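Local coordinates for trypsin inhibitor BGIT (Momordica charantia, PDB 1VBW), which inhibits trypsin and belongs to the potato type I family of serine protease inhibitors, at residues Arg32-Lys37 / Arg50-Val55. Numbering follows the deposited sequence. Where two conformers were deposited one is given.
Sequences RAVIIK and RVRVWV
Val34 and Ile36 each give both their N-H and their carbonyl to the strand 50-55, pairing with Val51 and Val53, and Val53 and Val55, in the parallel strand pair of the potato-inhibitor fold. Five bonds join the backbones, the straightest from Val53 N to Val34 O (2.8 Å, 169° at the hydrogen). The strand axes are turned 28° against each other, a twist that keeps the register. The segment joining the strands probably carries the protease-binding loop, as in other inhibitors of this family. In the conformers given, Ile36 lies beside Trp54, its CG2 3.5 Å from CZ3 and its CB over the ring's rim, while Lys37 O meets the ring edge at CZ3 (3.5 Å). An alanine in place of Trp54 would probably leave Ile36 CG2 without its aromatic neighbour and open a gap beside Lys37 O. On the same face the given Val34 conformer sets CG1 between its own N and carbonyl carbon (chi1 58°), 3.4 Å from Arg52 CG. On the opposite face the given Ile35 CD1 packs 3.7 Å from Val53 CB, and helix 17-27 touches Val51 and Val53 through Ile24. Further out, Arg52 joins Thr66 and Gly68 at a sodium ion. Arg50 NH1 forms salt bridges with Asp45 and the Gly68 carboxylate, and Arg52 NH2 bonds to Thr43 O, which probably offsets the closeness of two like charges: Arg52 NH2 lies 3.1 Å above the Arg50 guanidinium plane, over its centre.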
# COMPACT_ATOMS: atom_id res chain seq x y z
N ARG A 32 -0.95 -4.80 -6.58
CA ARG A 32 0.01 -3.79 -6.98
C ARG A 32 -0.07 -2.66 -6.00
O ARG A 32 -1.17 -2.16 -5.67
CB ARG A 32 -0.33 -3.28 -8.41
CG ARG A 32 0.50 -2.08 -8.82
CD ARG A 32 0.33 -1.75 -10.29
NE ARG A 32 0.95 -0.50 -10.65
CZ ARG A 32 0.35 0.71 -10.68
NH1 ARG A 32 -0.97 0.80 -10.48
NH2 ARG A 32 1.05 1.78 -10.96
N ALA A 33 1.11 -2.23 -5.50
CA ALA A 33 1.19 -1.12 -4.57
C ALA A 33 1.36 0.17 -5.35
O ALA A 33 2.17 0.28 -6.27
CB ALA A 33 2.37 -1.34 -3.64
N VAL A 34 0.63 1.19 -4.93
CA VAL A 34 0.51 2.50 -5.55
C VAL A 34 1.03 3.53 -4.55
O VAL A 34 0.38 3.67 -3.53
CB VAL A 34 -0.95 2.78 -5.96
CG1 VAL A 34 -1.91 2.72 -4.80
CG2 VAL A 34 -1.06 4.11 -6.72
N ILE A 35 2.12 4.24 -4.83
CA ILE A 35 2.65 5.27 -3.94
C ILE A 35 1.88 6.56 -4.14
O ILE A 35 1.80 7.04 -5.28
CB ILE A 35 4.15 5.53 -4.23
CG1 ILE A 35 4.90 4.21 -4.18
CG2 ILE A 35 4.64 6.59 -3.28
CD1 ILE A 35 5.02 3.72 -2.75
N ILE A 36 1.34 7.13 -3.09
CA ILE A 36 0.54 8.33 -3.18
C ILE A 36 0.88 9.22 -1.99
O ILE A 36 0.94 8.74 -0.86
CB ILE A 36 -0.98 8.07 -3.12
CG1 ILE A 36 -1.42 6.99 -4.07
CG2 ILE A 36 -1.68 9.39 -3.39
CD1 ILE A 36 -2.90 6.64 -3.92
N LYS A 37 1.07 10.50 -2.23
CA LYS A 37 1.37 11.41 -1.13
C LYS A 37 0.14 11.61 -0.26
O LYS A 37 -0.97 11.87 -0.77
CB LYS A 37 1.82 12.79 -1.65
CG LYS A 37 2.30 13.77 -0.58
CD LYS A 37 3.08 14.95 -1.17
CE LYS A 37 3.38 16.03 -0.13
NZ LYS A 37 3.20 17.40 -0.68
N ARG A 50 -5.41 -3.70 -5.29
CA ARG A 50 -4.72 -2.43 -5.08
C ARG A 50 -4.31 -2.29 -3.61
O ARG A 50 -5.12 -2.57 -2.73
CB ARG A 50 -5.70 -1.30 -5.41
CG ARG A 50 -5.14 0.11 -5.27
CD ARG A 50 -6.12 1.17 -5.74
NE ARG A 50 -7.39 1.10 -5.02
CZ ARG A 50 -8.53 1.60 -5.48
NH1 ARG A 50 -9.64 1.51 -4.73
NH2 ARG A 50 -8.59 2.15 -6.70
N VAL A 51 -3.10 -1.80 -3.40
CA VAL A 51 -2.63 -1.40 -2.06
C VAL A 51 -2.09 0.02 -2.19
O VAL A 51 -1.01 0.21 -2.75
CB VAL A 51 -1.60 -2.35 -1.48
CG1 VAL A 51 -1.09 -1.83 -0.13
CG2 VAL A 51 -2.16 -3.75 -1.31
N ARG A 52 -2.80 0.97 -1.64
CA ARG A 52 -2.28 2.34 -1.56
C ARG A 52 -1.21 2.45 -0.49
O ARG A 52 -1.43 2.00 0.64
CB ARG A 52 -3.43 3.30 -1.29
CG ARG A 52 -4.34 3.34 -2.52
CD ARG A 52 -5.53 4.21 -2.37
NE ARG A 52 -6.10 4.35 -3.72
CZ ARG A 52 -7.45 4.42 -3.66
NH1 ARG A 52 -7.97 4.35 -2.46
NH2 ARG A 52 -8.01 4.59 -4.79
N VAL A 53 -0.11 3.04 -0.84
CA VAL A 53 1.00 3.29 0.04
C VAL A 53 1.11 4.81 0.21
O VAL A 53 1.61 5.48 -0.67
CB VAL A 53 2.30 2.68 -0.46
CG1 VAL A 53 3.44 2.96 0.52
CG2 VAL A 53 2.13 1.16 -0.66
N TRP A 54 0.57 5.29 1.34
CA TRP A 54 0.48 6.72 1.58
C TRP A 54 1.80 7.21 2.20
O TRP A 54 2.19 6.69 3.24
CB TRP A 54 -0.66 7.02 2.53
CG TRP A 54 -2.02 6.74 1.94
CD1 TRP A 54 -2.81 5.64 2.17
CD2 TRP A 54 -2.74 7.62 1.07
NE1 TRP A 54 -4.00 5.77 1.45
CE2 TRP A 54 -3.97 6.98 0.78
CE3 TRP A 54 -2.48 8.85 0.52
CZ2 TRP A 54 -4.94 7.56 -0.07
CZ3 TRP A 54 -3.43 9.45 -0.31
CH2 TRP A 54 -4.63 8.79 -0.57
N VAL A 55 2.41 8.20 1.57
CA VAL A 55 3.76 8.61 1.96
C VAL A 55 3.78 10.11 2.28
O VAL A 55 3.00 10.94 1.81
CB VAL A 55 4.79 8.29 0.90
CG1 VAL A 55 4.92 6.77 0.70
CG2 VAL A 55 4.55 9.00 -0.40